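Local coordinates for protein galactonate dehydratase (PDB 5OLC) that is an enzyme of the enolase superfamily, pairing an N-terminal domain of the mandelate racemase type with a C-terminal domain related to the TIM barrel, at residues 235-240 / 266-271; 274-279 / 299-304. All blocks are in the same frame, centred on the assembly; numbering follows the deposited sequence.

Interaction 1: residues 235-240 / 266-271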
loop_
_atom_site.group_PDB
_atom_site.type_symbol
_atom_site.label_atom_id
_atom_site.label_comp_id
_atom_site.label_asym_id
_atom_site.label_seq_id
_atom_site.Cartn_x
_atom_site.Cartn_y
_atom_site.Cartn_z
ATOM N N ASP A 235 -3.702 -10.750 -17.520
ATOM C CA ASP A 235 -4.684 -9.820 -16.955
ATOM C C ASP A 235 -5.009 -10.165 -15.491
ATOM O O ASP A 235 -6.141 -10.552 -15.179
ATOM C CB ASP A 235 -5.964 -9.807 -17.835
ATOM C CG ASP A 235 -7.004 -8.712 -17.565
ATOM O OD1 ASP A 235 -6.676 -7.727 -16.849
ATOM O OD2 ASP A 235 -8.126 -8.815 -18.104
ATOM N N TYR A 236 -4.016 -10.007 -14.587
ATOM C CA TYR A 236 -4.200 -10.297 -13.158
ATOM C C TYR A 236 -5.263 -9.406 -12.517
ATOM O O TYR A 236 -6.102 -9.904 -11.765
ATOM C CB TYR A 236 -2.880 -10.179 -12.384
ATOM C CG TYR A 236 -1.776 -11.121 -12.831
ATOM C CD1 TYR A 236 -1.840 -12.486 -12.555
ATOM C CD2 TYR A 236 -0.618 -10.633 -13.428
ATOM C CE1 TYR A 236 -0.797 -13.344 -12.902
ATOM C CE2 TYR A 236 0.434 -11.478 -13.771
ATOM C CZ TYR A 236 0.343 -12.834 -13.505
ATOM O OH TYR A 236 1.399 -13.657 -13.840
ATOM N N ASP A 237 -5.245 -8.092 -12.843
ATOM C CA ASP A 237 -6.217 -7.116 -12.350
ATOM C C ASP A 237 -7.629 -7.448 -12.836
ATOM O O ASP A 237 -8.596 -7.188 -12.128
ATOM C CB ASP A 237 -5.812 -5.683 -12.730
ATOM C CG ASP A 237 -4.572 -5.124 -12.027
ATOM O OD1 ASP A 237 -4.045 -5.796 -11.101
ATOM O OD2 ASP A 237 -4.145 -3.998 -12.382
ATOM N N GLY A 238 -7.724 -8.073 -14.005
ATOM C CA GLY A 238 -8.987 -8.502 -14.589
ATOM C C GLY A 238 -9.607 -9.646 -13.828
ATOM O O GLY A 238 -10.808 -9.630 -13.573
ATOM N N TYR A 239 -8.779 -10.639 -13.456
ATOM C CA TYR A 239 -9.147 -11.818 -12.668
ATOM C C TYR A 239 -9.722 -11.346 -11.326
ATOM O O TYR A 239 -10.882 -11.643 -11.022
ATOM C CB TYR A 239 -7.905 -12.712 -12.427
ATOM C CG TYR A 239 -7.689 -13.815 -13.449
ATOM C CD1 TYR A 239 -8.293 -15.061 -13.298
ATOM C CD2 TYR A 239 -6.810 -13.645 -14.514
ATOM C CE1 TYR A 239 -8.085 -16.085 -14.221
ATOM C CE2 TYR A 239 -6.606 -14.656 -15.456
ATOM C CZ TYR A 239 -7.247 -15.880 -15.303
ATOM O OH TYR A 239 -7.052 -16.892 -16.222
ATOM N N LYS A 240 -8.922 -10.544 -10.563
ATOM C CA LYS A 240 -9.286 -9.978 -9.257
ATOM C C LYS A 240 -10.629 -9.248 -9.287
ATOM O O LYS A 240 -11.461 -9.499 -8.413
ATOM C CB LYS A 240 -8.179 -9.057 -8.703
ATOM C CG LYS A 240 -8.356 -8.766 -7.210
ATOM C CD LYS A 240 -7.260 -7.899 -6.629
ATOM C CE LYS A 240 -7.397 -7.820 -5.126
ATOM N NZ LYS A 240 -6.103 -7.502 -4.466
ATOM N N PHE A 266 -1.023 -15.729 -6.652
ATOM C CA PHE A 266 -1.665 -15.718 -5.341
ATOM C C PHE A 266 -1.543 -14.372 -4.616
ATOM O O PHE A 266 -2.448 -14.026 -3.843
ATOM C CB PHE A 266 -1.116 -16.856 -4.444
ATOM C CG PHE A 266 -1.282 -18.280 -4.934
ATOM C CD1 PHE A 266 -2.483 -18.711 -5.501
ATOM C CD2 PHE A 266 -0.277 -19.215 -4.740
ATOM C CE1 PHE A 266 -2.641 -20.031 -5.920
ATOM C CE2 PHE A 266 -0.446 -20.541 -5.146
ATOM C CZ PHE A 266 -1.627 -20.940 -5.733
ATOM N N ASP A 267 -0.429 -13.623 -4.851
ATOM C CA ASP A 267 -0.180 -12.329 -4.218
ATOM C C ASP A 267 -1.186 -11.307 -4.654
ATOM O O ASP A 267 -1.420 -10.332 -3.937
ATOM C CB ASP A 267 1.230 -11.817 -4.545
ATOM C CG ASP A 267 2.334 -12.276 -3.615
ATOM O OD1 ASP A 267 2.029 -12.909 -2.588
ATOM O OD2 ASP A 267 3.493 -11.979 -3.897
ATOM N N LYS A 268 -1.783 -11.523 -5.829
ATOM C CA LYS A 268 -2.744 -10.610 -6.413
ATOM C C LYS A 268 -4.203 -11.059 -6.214
ATOM O O LYS A 268 -5.096 -10.485 -6.839
ATOM C CB LYS A 268 -2.404 -10.352 -7.893
ATOM C CG LYS A 268 -1.006 -9.797 -8.145
ATOM C CD LYS A 268 -0.956 -8.898 -9.391
ATOM C CE LYS A 268 -1.010 -7.405 -9.089
ATOM N NZ LYS A 268 0.146 -6.667 -9.676
ATOM N N ASP A 269 -4.455 -12.061 -5.335
ATOM C CA ASP A 269 -5.798 -12.587 -5.000
ATOM C C ASP A 269 -6.704 -12.844 -6.254
ATOM O O ASP A 269 -7.914 -12.567 -6.230
ATOM C CB ASP A 269 -6.492 -11.658 -3.970
ATOM C CG ASP A 269 -7.263 -12.352 -2.846
ATOM O OD1 ASP A 269 -6.984 -13.556 -2.577
ATOM O OD2 ASP A 269 -8.146 -11.692 -2.228
ATOM N N CYS A 270 -6.091 -13.395 -7.333
ATOM C CA CYS A 270 -6.710 -13.656 -8.633
ATOM C C CYS A 270 -7.738 -14.773 -8.644
ATOM O O CYS A 270 -8.851 -14.584 -9.153
ATOM C CB CYS A 270 -5.636 -13.913 -9.684
ATOM S SG CYS A 270 -4.343 -12.657 -9.742
ATOM N N VAL A 271 -7.332 -15.964 -8.161
ATOM C CA VAL A 271 -8.145 -17.164 -8.255
ATOM C C VAL A 271 -8.662 -17.714 -6.921
ATOM O O VAL A 271 -8.076 -17.495 -5.854
ATOM C CB VAL A 271 -7.389 -18.267 -9.049
ATOM C CG1 VAL A 271 -7.142 -17.835 -10.485
ATOM C CG2 VAL A 271 -6.084 -18.680 -8.369
#
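Cys270 faces both Tyr236 and Tyr239, SG to the first and CB to the second, and makes much of the apolar contact here. Its SG lies anti to the carbonyl carbon (chi1 -51°) and comes to 3.8 Å from Tyr236 CD1. It approaches the ring obliquely, as a sulfur-aromatic contact with SG 5.0 Å from the centroid of the Tyr236 ring. On the Tyr239 side the meeting is between beta carbons, Cys270 CB to Tyr239 CB at 3.8 Å. One residue further on, Val271 lies side by side with Tyr239, the two pointing the same way, and Val271 CG1 touches Tyr239 CD1 at 4.1 Å.

The two lysines contribute mainly their methylenes. Lys268 crosses Tyr236 at about a right angle, resting its CD 3.8 Å from Tyr236 CB. Lys240 is extended beyond CG and runs past the carbonyl of Lys268, with its CD closest, 3.4 Å from Lys268 O, while its CE reaches the CB of Asp269.

Polar terms across the contact are loose, and no hydrogen bond joins the segments. Asp237 OD1 and Lys268 NZ stand 4.5 Å apart, beyond a salt bridge, so any attraction is probably weak. The firmer polar partners lie elsewhere: Tyr236 OH bonds to Glu256 and to Arg98 of the second subunit, and Asp269 pairs with Arg243 and with Arg241 of the fourth subunit.

The first turn of helix 236-245, N-capped by Asp235, thus packs against the loop 268-271 that leaves helix 258-267 and leads to strand 273-274, with Tyr236 also reaching Arg264 and Leu265 of that helix. The contact joins consecutive strand-helix units on the outside of the enolase-type barrel.

Interaction 2: residues 274-279 / 299-304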
loop_
_atom_site.group_PDB
_atom_site.type_symbol
_atom_site.label_atom_id
_atom_site.label_comp_id
_atom_site.label_asym_id
_atom_site.label_seq_id
_atom_site.Cartn_x
_atom_site.Cartn_y
_atom_site.Cartn_z
ATOM N N ALA A 274 -6.490 -22.799 -8.077
ATOM C CA ALA A 274 -5.260 -22.744 -8.872
ATOM C C ALA A 274 -5.160 -24.033 -9.684
ATOM O O ALA A 274 -5.327 -25.115 -9.122
ATOM C CB ALA A 274 -4.054 -22.597 -7.964
ATOM N N GLN A 275 -4.924 -23.928 -11.006
ATOM C CA GLN A 275 -4.894 -25.102 -11.868
ATOM C C GLN A 275 -3.541 -25.318 -12.557
ATOM O O GLN A 275 -3.474 -25.196 -13.782
ATOM C CB GLN A 275 -6.066 -25.081 -12.885
ATOM C CG GLN A 275 -7.439 -25.071 -12.224
ATOM C CD GLN A 275 -8.566 -25.641 -13.047
ATOM O OE1 GLN A 275 -9.651 -25.059 -13.124
ATOM N NE2 GLN A 275 -8.388 -26.843 -13.582
ATOM N N PRO A 276 -2.452 -25.688 -11.831
ATOM C CA PRO A 276 -1.179 -25.960 -12.534
ATOM C C PRO A 276 -1.215 -27.302 -13.269
ATOM O O PRO A 276 -1.817 -28.257 -12.767
ATOM C CB PRO A 276 -0.123 -25.988 -11.414
ATOM C CG PRO A 276 -0.864 -25.904 -10.140
ATOM C CD PRO A 276 -2.333 -25.946 -10.383
ATOM N N ASP A 277 -0.593 -27.379 -14.453
ATOM C CA ASP A 277 -0.504 -28.647 -15.168
ATOM C C ASP A 277 0.846 -29.244 -14.778
ATOM O O ASP A 277 1.883 -28.585 -14.934
ATOM C CB ASP A 277 -0.622 -28.462 -16.693
ATOM C CG ASP A 277 -0.802 -29.760 -17.474
ATOM O OD1 ASP A 277 0.135 -30.599 -17.467
ATOM O OD2 ASP A 277 -1.864 -29.921 -18.121
ATOM N N ILE A 278 0.831 -30.474 -14.234
ATOM C CA ILE A 278 2.039 -31.163 -13.757
ATOM C C ILE A 278 3.099 -31.219 -14.848
ATOM O O ILE A 278 4.236 -30.831 -14.605
ATOM C CB ILE A 278 1.707 -32.549 -13.126
ATOM C CG1 ILE A 278 0.837 -32.381 -11.843
ATOM C CG2 ILE A 278 2.965 -33.337 -12.801
ATOM C CD1 ILE A 278 -0.384 -33.255 -11.749
ATOM N N CYS A 279 2.669 -31.565 -16.074
ATOM C CA CYS A 279 3.453 -31.736 -17.306
ATOM C C CYS A 279 3.949 -30.416 -17.925
ATOM O O CYS A 279 4.681 -30.435 -18.923
ATOM C CB CYS A 279 2.657 -32.568 -18.313
ATOM S SG CYS A 279 2.248 -34.243 -17.734
ATOM N N VAL A 299 -5.724 -21.285 -0.858
ATOM C CA VAL A 299 -6.329 -21.339 -2.198
ATOM C C VAL A 299 -6.360 -22.794 -2.589
ATOM O O VAL A 299 -5.328 -23.467 -2.489
ATOM C CB VAL A 299 -5.528 -20.571 -3.287
ATOM C CG1 VAL A 299 -6.377 -20.343 -4.535
ATOM C CG2 VAL A 299 -4.957 -19.254 -2.768
ATOM N N ASP A 300 -7.509 -23.260 -3.115
ATOM C CA ASP A 300 -7.711 -24.640 -3.579
ATOM C C ASP A 300 -6.840 -24.928 -4.793
ATOM O O ASP A 300 -6.510 -24.009 -5.550
ATOM C CB ASP A 300 -9.179 -24.891 -3.977
ATOM C CG ASP A 300 -10.211 -24.479 -2.959
ATOM O OD1 ASP A 300 -10.378 -23.252 -2.746
ATOM O OD2 ASP A 300 -10.913 -25.373 -2.433
ATOM N N LEU A 301 -6.498 -26.216 -4.986
ATOM C CA LEU A 301 -5.705 -26.717 -6.114
ATOM C C LEU A 301 -6.409 -27.875 -6.778
ATOM O O LEU A 301 -6.682 -28.893 -6.136
ATOM C CB LEU A 301 -4.298 -27.167 -5.680
ATOM C CG LEU A 301 -3.213 -27.028 -6.726
ATOM C CD1 LEU A 301 -1.880 -26.737 -6.065
ATOM C CD2 LEU A 301 -3.142 -28.248 -7.623
ATOM N N VAL A 302 -6.704 -27.718 -8.066
ATOM C CA VAL A 302 -7.273 -28.759 -8.914
ATOM C C VAL A 302 -6.317 -28.701 -10.082
ATOM O O VAL A 302 -6.271 -27.653 -10.720
ATOM C CB VAL A 302 -8.746 -28.509 -9.355
ATOM C CG1 VAL A 302 -9.233 -29.633 -10.281
ATOM C CG2 VAL A 302 -9.679 -28.344 -8.155
ATOM N N PRO A 303 -5.458 -29.706 -10.337
ATOM C CA PRO A 303 -4.513 -29.563 -11.449
ATOM C C PRO A 303 -5.160 -29.607 -12.833
ATOM O O PRO A 303 -6.304 -30.057 -12.987
ATOM C CB PRO A 303 -3.515 -30.697 -11.211
ATOM C CG PRO A 303 -4.277 -31.724 -10.498
ATOM C CD PRO A 303 -5.311 -31.014 -9.668
ATOM N N HIS A 304 -4.442 -29.088 -13.830
ATOM C CA HIS A 304 -4.892 -29.125 -15.212
ATOM C C HIS A 304 -4.297 -30.407 -15.812
ATOM O O HIS A 304 -3.113 -30.689 -15.578
ATOM C CB HIS A 304 -4.414 -27.873 -15.970
ATOM C CG HIS A 304 -4.825 -27.836 -17.415
ATOM N ND1 HIS A 304 -3.908 -28.060 -18.441
ATOM C CD2 HIS A 304 -6.042 -27.597 -17.962
ATOM C CE1 HIS A 304 -4.599 -27.961 -19.567
ATOM N NE2 HIS A 304 -5.887 -27.686 -19.332
#
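His304 ND1 donates to Asp277 OD2 at 2.8 Å, a histidine-carboxylate hydrogen bond that joins the two segments side chain to side chain. The bond is bent, 134° at the hydrogen, and uses the anti lone pair of OD2, the one away from OD1. OD2 is tilted from the imidazole plane, and the carboxylate and ring planes are 57° apart. The CG of Asp277 is anti to its own backbone N (chi1 -169°), and from there OD2 is the oxygen that reaches ND1. The other oxygen, OD1, takes a weak capping bond from Cys279 N, so the carboxylate links His304 to the start of helix 278-281.

Behind this pair the backbones run as parallel neighbours. Ala274 N gives a nearly straight bond to Asp300 O at 2.8 Å, and Ala274 O receives Val302 N at 3.1 Å. Farther along, His304 N reaches Pro276 O at 3.0 Å from above the carbonyl plane. On the side facing the helices, Pro276 CD meets Leu301 CD2 at 3.7 Å, and Ile278 CD1 lies 4.1 Å from Pro303 CB.

The His-Asp pair lies just beyond consecutive barrel strands, consistent with the His-Asp pair of the mandelate racemase subgroup. Tyr57 packs edge-to-face on His304. Strands 273-274 and 300-301 are joined through helix 283-296 as a beta-alpha-beta unit; that helix touches Pro276, Ile278 and Leu301, helix 258-267 packs on Ala274 and Pro276, and helix 309-321 meets Ile278 and Pro303.

Overall arrangement
Interaction 1 belongs to the outer helical layer of the barrel and is partly buried, whereas interaction 2 is a buried contact between neighbouring strands and the loops that follow them. Their centres are about 16 Å apart. The chain passes from one to the other directly, since 266-271 leads into strand 273-274. Phe266 bridges them: its CE1 packs 3.6 Å from Ala274 CB, and its ring also meets Val299. The chemistry follows the location: outside, methylenes, sulfur and tyrosine rings, with Asp269 and the Tyr236 hydroxyl bonded beyond the contact; inside, backbone hydrogen bonds, a histidine-carboxylate bond and apolar pairs. Both reach neighbouring subunits, interaction 2 through Asp300 and Lys210 of the fourth subunit.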